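Side-chain contacts in cellulose 1,4-beta-cellobiosidase (Thermobifida fusca, PDB 4JJJ), which probably hydrolyses cellulose to cellobiose as a cellobiohydrolase, the chain here being the family 48 catalytic domain of a longer secreted enzyme: residues A[3-8]-A[531-536]; A[11-16]-A[622-627]; A[277-282]-A[386-391]; A[379-384]-A[399-404]. The protein carries 1 engineered substitution. All coordinates share one frame; numbering follows the deposited sequence. Where two conformers were deposited one is given.

Contact 1. Residues A[3-8]-A[531-536]; sequences DQAFLE and ALLAHR. With ZN (zinc ion), chain X.
Glu8 and Arg536 form the polar half of this contact, a salt bridge. NH1 of Arg536 donates to OE1 of Glu8 over 3.1 Å, with an N-H...O angle of 154°. The carboxylate oxygen lies nearly in the guanidinium plane and accepts the hydrogen bond on its syn lone pair. The planes stand 80° apart, and one N-H makes the bridge; this is not the paired, side-by-side form. Glu8 reaches across with an extended chain.

A second hydrogen bond holds the arginine from its own side. NE of Arg536 donates to the carbonyl O of Leu533 over 2.9 Å, in the carbonyl plane. Leu533 to Arg536 form a type I beta turn. The bend at chi3 of Arg536 (-81°) folds the guanidinium back over that turn.

The apolar part is small. CB of Ala5 meets CD2 of Leu533 at 3.9 Å, and Phe630 of helix 620-637 touches both residues. The same CD2 sits over the centre of one guanidinium face of Arg536. The contact thus joins helix 2-14 to helix 519-533 in the (alpha/alpha)6 domain.

In one of two modelled conformers, ND1 of His535 binds a zinc ion at 2.1 Å, with three waters around it; Gln461 belongs to the same site. With two edge acceptors and a methyl on one face, the guanidinium is probably well fixed in rotation, and Glu8 probably balances part of its charge.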
# COMPACT_ATOMS: atom_id res chain seq x y z
N ASP A 3 16.03 20.19 -12.56
CA ASP A 3 14.68 20.45 -13.04
C ASP A 3 14.66 19.98 -14.53
O ASP A 3 13.63 19.48 -14.96
CB ASP A 3 14.28 21.93 -12.88
CG ASP A 3 13.35 22.24 -11.59
OD1 ASP A 3 13.33 23.50 -11.29
OD2 ASP A 3 12.72 21.31 -10.88
N GLN A 4 15.76 20.07 -15.27
CA GLN A 4 15.86 19.50 -16.66
C GLN A 4 15.74 17.98 -16.64
O GLN A 4 14.99 17.42 -17.41
CB GLN A 4 17.16 19.86 -17.41
CG GLN A 4 16.86 20.94 -18.45
CD GLN A 4 16.12 22.14 -17.86
OE1 GLN A 4 14.87 22.26 -17.94
NE2 GLN A 4 16.90 23.05 -17.21
N ALA A 5 16.37 17.42 -15.60
CA ALA A 5 16.30 15.91 -15.40
C ALA A 5 14.89 15.51 -15.05
O ALA A 5 14.42 14.46 -15.56
CB ALA A 5 17.29 15.45 -14.39
N PHE A 6 14.24 16.28 -14.16
CA PHE A 6 12.83 16.02 -13.86
C PHE A 6 12.03 16.02 -15.17
O PHE A 6 11.25 15.14 -15.44
CB PHE A 6 12.26 17.04 -12.88
CG PHE A 6 10.76 17.01 -12.86
CD1 PHE A 6 10.09 16.00 -12.27
CD2 PHE A 6 10.05 18.01 -13.48
CE1 PHE A 6 8.67 15.94 -12.33
CE2 PHE A 6 8.68 17.98 -13.51
CZ PHE A 6 7.98 16.95 -12.97
N LEU A 7 12.19 17.08 -15.95
CA LEU A 7 11.28 17.20 -17.10
C LEU A 7 11.58 16.05 -18.09
O LEU A 7 10.65 15.58 -18.71
CB LEU A 7 11.41 18.60 -17.74
CG LEU A 7 10.73 19.72 -17.02
CD1 LEU A 7 11.37 21.06 -17.54
CD2 LEU A 7 9.16 19.57 -17.11
N GLU A 8 12.81 15.64 -18.22
CA GLU A 8 13.18 14.54 -19.14
C GLU A 8 12.49 13.24 -18.71
O GLU A 8 11.93 12.52 -19.52
CB GLU A 8 14.67 14.38 -19.22
CG GLU A 8 15.10 13.15 -19.94
CD GLU A 8 16.56 13.05 -20.04
OE1 GLU A 8 17.32 13.11 -18.99
OE2 GLU A 8 16.91 12.76 -21.28
N ALA A 531 23.99 8.58 -9.49
CA ALA A 531 23.84 7.16 -9.81
C ALA A 531 22.62 6.90 -10.64
O ALA A 531 22.65 6.20 -11.64
CB ALA A 531 23.84 6.36 -8.52
N LEU A 532 21.48 7.50 -10.27
CA LEU A 532 20.25 7.40 -11.05
C LEU A 532 20.49 7.90 -12.43
O LEU A 532 20.07 7.30 -13.39
CB LEU A 532 19.06 8.06 -10.36
CG LEU A 532 18.63 7.39 -9.01
CD1 LEU A 532 17.66 8.22 -8.22
CD2 LEU A 532 17.98 6.04 -9.27
N LEU A 533 21.12 9.06 -12.58
CA LEU A 533 21.32 9.64 -13.92
C LEU A 533 22.19 8.76 -14.81
O LEU A 533 21.99 8.71 -16.02
CB LEU A 533 21.88 11.08 -13.77
CG LEU A 533 20.88 12.17 -13.42
CD1 LEU A 533 21.74 13.42 -13.21
CD2 LEU A 533 19.77 12.39 -14.47
N ALA A 534 23.06 8.01 -14.17
CA ALA A 534 23.97 7.11 -14.86
C ALA A 534 23.32 5.91 -15.43
O ALA A 534 23.96 5.20 -16.24
CB ALA A 534 25.10 6.70 -13.92
N HIS A 535 22.08 5.62 -15.01
CA HIS A 535 21.31 4.45 -15.47
C HIS A 535 20.05 4.83 -16.31
O HIS A 535 19.09 4.06 -16.43
CB HIS A 535 21.00 3.54 -14.29
CG HIS A 535 22.24 3.01 -13.65
ND1 HIS A 535 22.91 1.89 -14.09
CD2 HIS A 535 22.94 3.44 -12.57
CE1 HIS A 535 23.96 1.69 -13.34
NE2 HIS A 535 23.98 2.59 -12.38
N ARG A 536 20.09 5.97 -17.01
CA ARG A 536 19.03 6.36 -17.94
C ARG A 536 18.95 5.40 -19.14
O ARG A 536 19.99 4.95 -19.64
CB ARG A 536 19.26 7.80 -18.43
CG ARG A 536 18.86 8.82 -17.40
CD ARG A 536 19.10 10.23 -17.87
NE ARG A 536 20.44 10.50 -17.68
CZ ARG A 536 21.02 11.67 -17.98
NH1 ARG A 536 20.31 12.64 -18.54
NH2 ARG A 536 22.31 11.82 -17.74
ZN ZN X . 22.81 0.68 -15.76
O HOH W 1 24.38 -0.66 -15.18
O HOH W 2 22.85 1.73 -17.38
O HOH W 3 21.22 -0.42 -15.73

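Contact 2. Residues A[11-16]-A[622-627]; sequences EKIKDP and AQVEIA. With ZN (zinc ion), chain P.
Ile13 points its CD1 methyl at the backbone of helix 620-637. The nearest atom is the carbonyl O of Gln623, 3.6 Å from CD1. The same methyl lies 3.9 Å from CB of Gln623 and 4.3 Å from CG2 of Val624. It therefore rests on the helix surface where these two residues meet. CG1 of Ile13 also reaches CB of Gln623, at 4.1 Å. The methyl is delivered by CG1 lying anti to the carbonyl carbon (chi1 -68°), with the chain extended to CD1 (chi2 170°).

The next shell frames this packing. Leu59 of helix 50-67 touches Ile13, and Tyr55 of that helix touches Val624. Gln623 bends at chi2 (-58°), and its amide has partners on both ends: NE2 donates to the carbonyl O of Ile541, and OE1 accepts from NE2 of Gln9 on helix 2-14. The polar tip is thus satisfied while CB faces the isoleucine.

Further out, on the exposed side of helix 2-14, a zinc ion joins the last turn to the residue that follows it. OE2 of Glu11 binds it at 1.9 Å and OD2 of Asp15 at 2.0 Å. Asp15 is the first residue to leave helical angles, and its OD1 accepts from the backbone N of Ala17.

Three helices of the (alpha/alpha)6 catalytic domain meet here. The contact is van der Waals packing of a methyl on side-chain carbon and a backbone carbonyl, so it probably depends on shape and burial, while the buried amide beside it is held by hydrogen bonds.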
# COMPACT_ATOMS: atom_id res chain seq x y z
N GLU A 11 8.75 13.44 -19.15
CA GLU A 11 8.40 13.22 -20.55
C GLU A 11 8.42 11.79 -20.96
O GLU A 11 7.53 11.32 -21.65
CB GLU A 11 9.30 14.11 -21.46
CG GLU A 11 8.78 14.26 -22.90
CD GLU A 11 9.02 13.05 -23.78
OE1 GLU A 11 9.92 12.20 -23.56
OE2 GLU A 11 8.25 12.95 -24.77
N LYS A 12 9.39 11.05 -20.50
CA LYS A 12 9.42 9.59 -20.74
C LYS A 12 8.20 8.83 -20.20
O LYS A 12 7.62 8.02 -20.82
CB LYS A 12 10.71 8.99 -20.17
CG LYS A 12 12.01 9.31 -20.92
CD LYS A 12 13.25 8.89 -20.14
CE LYS A 12 14.58 9.21 -20.74
NZ LYS A 12 15.70 8.74 -19.94
N ILE A 13 7.84 9.19 -18.97
CA ILE A 13 6.72 8.53 -18.29
C ILE A 13 5.45 8.83 -19.07
O ILE A 13 4.52 8.00 -19.21
CB ILE A 13 6.70 8.98 -16.82
CG1 ILE A 13 7.88 8.48 -16.05
CG2 ILE A 13 5.46 8.40 -16.21
CD1 ILE A 13 8.03 9.06 -14.72
N LYS A 14 5.30 10.06 -19.57
CA LYS A 14 4.05 10.51 -20.18
C LYS A 14 4.03 10.26 -21.73
O LYS A 14 2.96 10.53 -22.32
CB LYS A 14 3.82 12.00 -19.89
CG LYS A 14 3.69 12.33 -18.42
CD LYS A 14 2.43 11.75 -17.82
CE LYS A 14 1.17 12.20 -18.45
NZ LYS A 14 0.94 13.65 -18.42
N ASP A 15 5.15 9.86 -22.31
CA ASP A 15 5.16 9.57 -23.77
C ASP A 15 4.48 8.23 -24.05
O ASP A 15 4.86 7.20 -23.54
CB ASP A 15 6.64 9.64 -24.24
CG ASP A 15 6.77 9.45 -25.76
OD1 ASP A 15 5.96 8.72 -26.37
OD2 ASP A 15 7.73 9.99 -26.30
N PRO A 16 3.37 8.25 -24.81
CA PRO A 16 2.65 6.99 -25.02
C PRO A 16 3.49 5.84 -25.55
O PRO A 16 3.20 4.66 -25.25
CB PRO A 16 1.57 7.34 -26.06
CG PRO A 16 1.67 8.75 -26.35
CD PRO A 16 2.79 9.37 -25.55
N ALA A 622 8.21 3.66 -9.18
CA ALA A 622 9.65 3.86 -9.05
C ALA A 622 10.09 4.98 -9.99
O ALA A 622 10.97 5.78 -9.69
CB ALA A 622 10.42 2.56 -9.32
N GLN A 623 9.57 4.94 -11.24
CA GLN A 623 9.94 5.96 -12.20
C GLN A 623 9.47 7.32 -11.75
O GLN A 623 10.17 8.32 -11.94
CB GLN A 623 9.41 5.60 -13.60
CG GLN A 623 9.95 4.25 -14.14
CD GLN A 623 11.48 4.24 -14.19
OE1 GLN A 623 12.10 5.14 -14.80
NE2 GLN A 623 12.11 3.29 -13.57
N VAL A 624 8.27 7.40 -11.15
CA VAL A 624 7.80 8.67 -10.54
C VAL A 624 8.69 9.04 -9.38
O VAL A 624 9.13 10.17 -9.22
CB VAL A 624 6.32 8.56 -10.16
CG1 VAL A 624 5.93 9.78 -9.38
CG2 VAL A 624 5.41 8.37 -11.37
N GLU A 625 9.05 8.07 -8.53
CA GLU A 625 9.88 8.33 -7.36
C GLU A 625 11.13 9.05 -7.79
O GLU A 625 11.55 10.08 -7.27
CB GLU A 625 10.20 7.00 -6.61
CG GLU A 625 10.66 7.24 -5.22
CD GLU A 625 9.54 7.15 -4.21
OE1 GLU A 625 9.17 8.15 -3.63
OE2 GLU A 625 8.94 6.06 -4.00
N ILE A 626 11.74 8.54 -8.88
CA ILE A 626 12.92 9.16 -9.45
C ILE A 626 12.65 10.64 -9.90
O ILE A 626 13.45 11.54 -9.62
CB ILE A 626 13.53 8.32 -10.62
CG1 ILE A 626 13.97 6.95 -10.13
CG2 ILE A 626 14.66 9.06 -11.25
CD1 ILE A 626 14.17 5.98 -11.32
N ALA A 627 11.64 10.80 -10.74
CA ALA A 627 11.25 12.15 -11.18
C ALA A 627 11.13 13.07 -9.98
O ALA A 627 11.59 14.17 -10.03
CB ALA A 627 9.96 12.13 -11.93
ZN ZN P . 8.49 11.82 -26.30

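Contact 3. Residues A[277-282]-A[386-391]; sequences NCVGAT and DTPPTG. With FE (Fe (III) ion), chain N.
Val279 splits its two methyls over the chain from Asp386 to Pro388. CG1 lies anti to the backbone N (chi1 175°), which turns it to OG1 of Thr387 at 3.6 Å and to the carbonyl O of Asp386 at 3.8 Å. CG2 meets CD of Pro388 at 3.9 Å. Thr387 presents its hydroxyl to the valine because OG1 lies anti to the carbonyl carbon (chi1 -65°). Cutting Val279 back to an alanine removes both methyls, which is likely to open a gap against the Pro388 ring and leave the Thr387 side chain less confined.

Water 4 joins the backbones. It donates to the carbonyl O of Cys278 and to that of Asp386, both over 2.9 Å. Cys278 is the centre of an inverse gamma turn and is tied to Cys284 by a disulfide.

The Asp386 side chain starts away from segment 277-282. Its OD1 binds an iron(III) ion at 2.2 Å and also accepts from the backbone N of Thr387, 25° out of the carboxylate plane. Four waters are modelled round the ion, some too close together to be certain; water 5 donates to OD2. Iron and hydrogen bond together probably hold the carboxylate in its orientation.

Tyr399 of strand 398-401 touches both Val279 and Pro388. The two segments are irregular surface loops of the family 48 domain, one braced by a disulfide and the other carrying a water-rich metal site.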
# COMPACT_ATOMS: atom_id res chain seq x y z
N ASN A 277 -5.19 -4.93 25.10
CA ASN A 277 -5.23 -6.27 25.74
C ASN A 277 -6.45 -7.05 25.23
O ASN A 277 -7.23 -7.67 25.96
CB ASN A 277 -5.21 -6.07 27.24
CG ASN A 277 -3.95 -5.30 27.68
OD1 ASN A 277 -2.87 -5.68 27.36
ND2 ASN A 277 -4.11 -4.14 28.30
N CYS A 278 -6.62 -7.02 23.90
CA CYS A 278 -7.82 -7.53 23.27
C CYS A 278 -7.50 -8.95 22.94
O CYS A 278 -7.15 -9.30 21.76
CB CYS A 278 -8.14 -6.71 22.02
SG CYS A 278 -9.71 -7.11 21.22
N VAL A 279 -7.73 -9.85 23.93
CA VAL A 279 -7.28 -11.23 23.83
C VAL A 279 -8.54 -12.06 24.08
O VAL A 279 -9.18 -11.89 25.13
CB VAL A 279 -6.20 -11.57 24.86
CG1 VAL A 279 -5.84 -13.02 24.81
CG2 VAL A 279 -4.96 -10.77 24.57
N GLY A 280 -8.88 -12.93 23.15
CA GLY A 280 -10.08 -13.76 23.23
C GLY A 280 -11.20 -13.09 22.46
O GLY A 280 -11.76 -12.08 22.88
N ALA A 281 -11.54 -13.63 21.29
CA ALA A 281 -12.54 -13.04 20.50
C ALA A 281 -13.91 -12.89 21.18
O ALA A 281 -14.54 -11.88 21.02
CB ALA A 281 -12.66 -13.73 19.18
N THR A 282 -14.32 -13.85 22.04
CA THR A 282 -15.62 -13.71 22.72
C THR A 282 -15.56 -12.82 23.95
O THR A 282 -16.58 -12.31 24.31
CB THR A 282 -16.22 -15.09 23.14
OG1 THR A 282 -15.21 -15.77 23.91
CG2 THR A 282 -16.52 -15.88 21.92
N ASP A 386 -5.99 -13.75 19.22
CA ASP A 386 -5.34 -14.88 19.85
C ASP A 386 -4.48 -14.36 20.97
O ASP A 386 -4.38 -13.21 21.26
CB ASP A 386 -4.47 -15.63 18.85
CG ASP A 386 -4.38 -17.11 19.10
OD1 ASP A 386 -4.75 -17.56 20.24
OD2 ASP A 386 -4.07 -17.80 18.06
N THR A 387 -3.89 -15.33 21.68
CA THR A 387 -3.07 -15.02 22.85
C THR A 387 -1.65 -14.84 22.45
O THR A 387 -0.98 -15.73 21.92
CB THR A 387 -3.15 -16.26 23.77
OG1 THR A 387 -4.51 -16.36 24.18
CG2 THR A 387 -2.14 -16.02 24.93
N PRO A 388 -1.12 -13.62 22.63
CA PRO A 388 0.28 -13.51 22.31
C PRO A 388 1.20 -14.05 23.37
O PRO A 388 0.72 -14.19 24.53
CB PRO A 388 0.47 -12.00 22.21
CG PRO A 388 -0.82 -11.41 22.40
CD PRO A 388 -1.66 -12.39 23.15
N PRO A 389 2.48 -14.26 23.03
CA PRO A 389 3.42 -14.79 24.02
C PRO A 389 3.49 -13.89 25.23
O PRO A 389 3.50 -12.61 25.15
CB PRO A 389 4.77 -14.83 23.33
CG PRO A 389 4.57 -14.47 21.90
CD PRO A 389 3.14 -14.08 21.70
N THR A 390 3.62 -14.48 26.39
CA THR A 390 3.81 -13.70 27.59
C THR A 390 5.11 -12.81 27.52
O THR A 390 6.12 -13.27 27.03
CB THR A 390 3.97 -14.66 28.77
OG1 THR A 390 2.75 -15.42 28.81
CG2 THR A 390 4.06 -13.94 30.09
N GLY A 391 4.99 -11.58 27.97
CA GLY A 391 6.14 -10.70 27.92
C GLY A 391 6.35 -9.95 26.59
O GLY A 391 7.27 -9.10 26.47
FE FE N . -4.90 -19.66 20.68
O HOH W 4 -5.01 -10.58 20.34
O HOH W 5 -4.87 -20.39 18.77
O HOH W 6 -2.86 -20.00 21.76
O HOH W 7 -3.18 -19.35 19.76
O HOH W 8 -3.99 -18.73 22.16

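Contact 4. Residues A[379-384]-A[399-404]; sequences NSWKGS and YYDWQP
Trp381 brings the six-membered part of its indole up to strand 398-401. From CB, the side chain starts with CG anti to the backbone N (chi1 -161°), which carries the ring to Tyr399 and its neighbours. Along the ring, CE3 is the first atom to meet the strand, 3.9 Å from CB of Tyr399. CZ3 comes next and lies equally far from that CB. It also approaches the carbonyl O of Tyr400, at 3.5 Å. CH2, at the far end, is 3.6 Å from the same oxygen. That oxygen sits at the ring edge, near its plane, where the polarised C-H groups can face it. The side chains of Trp381 and Tyr399 cross at about a right angle.

The strand belongs to a small antiparallel sheet, with 376-378 beside it. The loop carrying Trp381 leaves the end of that neighbour, so the indole packs back on its own sheet. In backbone hydrogen bonds, Asn379 pairs with Ser320 and Tyr399 with Thr378.

Without the indole, as with a serine here, CB of Tyr399 and the backbone around Tyr400 would probably lose this cover.

Over one face of the ring, offset toward its rim, sits water 9. It accepts a hydrogen bond from the backbone N of Lys382 and donates one to OD2 of Asp401 at 2.8 Å. The other carboxylate oxygen, OD1, accepts from the backbone N of Gln403 with an N-H...O angle of 157°. This makes an Asx turn from Asp401 to Gln403, and OD1 is met from above the carboxylate plane.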
# COMPACT_ATOMS: atom_id res chain seq x y z
N ASN A 379 -3.88 -5.06 17.32
CA ASN A 379 -4.93 -5.31 18.37
C ASN A 379 -5.56 -6.73 18.25
O ASN A 379 -6.48 -7.06 19.00
CB ASN A 379 -6.06 -4.26 18.29
CG ASN A 379 -6.90 -4.22 19.55
OD1 ASN A 379 -6.37 -4.08 20.61
ND2 ASN A 379 -8.16 -4.28 19.42
N SER A 380 -5.21 -7.46 17.22
CA SER A 380 -5.78 -8.81 16.99
C SER A 380 -4.66 -9.75 16.66
O SER A 380 -4.24 -9.92 15.50
CB SER A 380 -6.77 -8.80 15.88
OG SER A 380 -7.45 -10.05 15.69
N TRP A 381 -4.10 -10.42 17.70
CA TRP A 381 -3.05 -11.35 17.44
C TRP A 381 -3.49 -12.48 16.46
O TRP A 381 -4.46 -13.17 16.70
CB TRP A 381 -2.53 -11.92 18.79
CG TRP A 381 -1.20 -12.53 18.69
CD1 TRP A 381 -0.90 -13.86 18.84
CD2 TRP A 381 0.05 -11.88 18.39
NE1 TRP A 381 0.44 -14.06 18.61
CE2 TRP A 381 1.04 -12.86 18.33
CE3 TRP A 381 0.43 -10.55 18.16
CZ2 TRP A 381 2.39 -12.56 18.07
CZ3 TRP A 381 1.73 -10.24 17.91
CH2 TRP A 381 2.72 -11.25 17.87
N LYS A 382 -2.68 -12.69 15.43
CA LYS A 382 -2.85 -13.70 14.42
C LYS A 382 -4.15 -13.47 13.69
O LYS A 382 -4.71 -14.38 13.00
CB LYS A 382 -2.75 -15.09 15.00
CG LYS A 382 -1.30 -15.40 15.33
CD LYS A 382 -1.25 -16.69 16.07
CE LYS A 382 0.19 -17.02 16.36
NZ LYS A 382 0.25 -18.30 17.15
N GLY A 383 -4.70 -12.30 13.84
CA GLY A 383 -6.03 -12.03 13.22
C GLY A 383 -7.24 -12.82 13.71
O GLY A 383 -8.27 -12.81 13.04
N SER A 384 -7.15 -13.29 14.94
CA SER A 384 -8.25 -14.00 15.60
C SER A 384 -8.29 -13.63 17.09
O SER A 384 -8.82 -14.38 17.91
CB SER A 384 -8.16 -15.48 15.38
OG SER A 384 -6.93 -16.01 15.91
N TYR A 399 -0.02 -5.30 20.48
CA TYR A 399 1.10 -6.15 20.62
C TYR A 399 2.11 -5.98 19.54
O TYR A 399 1.72 -6.04 18.36
CB TYR A 399 0.63 -7.61 20.64
CG TYR A 399 -0.25 -7.87 21.88
CD1 TYR A 399 0.33 -8.03 23.09
CD2 TYR A 399 -1.62 -7.84 21.77
CE1 TYR A 399 -0.46 -8.19 24.24
CE2 TYR A 399 -2.41 -8.00 22.90
CZ TYR A 399 -1.79 -8.18 24.10
OH TYR A 399 -2.55 -8.31 25.29
N TYR A 400 3.39 -5.89 19.87
CA TYR A 400 4.46 -5.77 18.87
C TYR A 400 4.46 -6.92 17.89
O TYR A 400 4.41 -8.08 18.28
CB TYR A 400 5.84 -5.68 19.56
CG TYR A 400 6.97 -5.77 18.57
CD1 TYR A 400 7.16 -4.75 17.65
CD2 TYR A 400 7.83 -6.82 18.52
CE1 TYR A 400 8.12 -4.80 16.69
CE2 TYR A 400 8.85 -6.88 17.64
CZ TYR A 400 9.02 -5.89 16.63
OH TYR A 400 10.03 -5.93 15.67
N ASP A 401 4.48 -6.63 16.60
CA ASP A 401 4.52 -7.61 15.53
C ASP A 401 5.67 -7.23 14.58
O ASP A 401 5.67 -6.20 13.95
CB ASP A 401 3.22 -7.73 14.73
CG ASP A 401 3.13 -9.01 13.92
OD1 ASP A 401 4.19 -9.56 13.56
OD2 ASP A 401 1.95 -9.45 13.71
N TRP A 402 6.70 -8.08 14.62
CA TRP A 402 7.88 -7.85 13.79
C TRP A 402 7.62 -8.01 12.24
O TRP A 402 8.40 -7.59 11.44
CB TRP A 402 8.99 -8.79 14.11
CG TRP A 402 8.81 -10.26 13.87
CD1 TRP A 402 8.12 -11.14 14.62
CD2 TRP A 402 9.28 -10.97 12.70
NE1 TRP A 402 8.18 -12.39 14.03
CE2 TRP A 402 8.94 -12.31 12.88
CE3 TRP A 402 10.04 -10.61 11.60
CZ2 TRP A 402 9.18 -13.29 11.91
CZ3 TRP A 402 10.35 -11.55 10.67
CH2 TRP A 402 9.89 -12.90 10.83
N GLN A 403 6.43 -8.55 11.93
CA GLN A 403 6.02 -8.86 10.56
C GLN A 403 4.51 -8.62 10.39
O GLN A 403 3.73 -9.48 10.11
CB GLN A 403 6.39 -10.30 10.14
CG GLN A 403 5.96 -11.36 11.18
CD GLN A 403 6.17 -12.76 10.73
OE1 GLN A 403 6.55 -13.06 9.55
NE2 GLN A 403 5.71 -13.71 11.61
N PRO A 404 4.07 -7.38 10.57
CA PRO A 404 2.60 -7.15 10.49
C PRO A 404 1.95 -7.68 9.24
O PRO A 404 2.45 -7.42 8.15
CB PRO A 404 2.51 -5.60 10.56
CG PRO A 404 3.76 -5.17 11.24
CD PRO A 404 4.81 -6.08 10.73
O HOH W 9 0.23 -11.28 14.95

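In the fold
Contacts 1 and 2 share helix 2-14 and touch through Phe6 and Ala627, with centres about 10 Å apart. Contact 2 is buried and apolar between helices, apart from the backbone carbonyl it packs on. Contact 1 is partly buried and adds a salt bridge. Contacts 3 and 4, both partly buried, lie on the opposite side of the chain's centre; the centres of contacts 1 and 3 are about 51 Å apart. They too adjoin: Asp386 N lies 3.0 Å from Trp381 O, a probable hydrogen bond. Here loops pack on a small sheet, with waters bridging the segments. Contacts 1, 2 and 3 each carry a metal ion beside the packing.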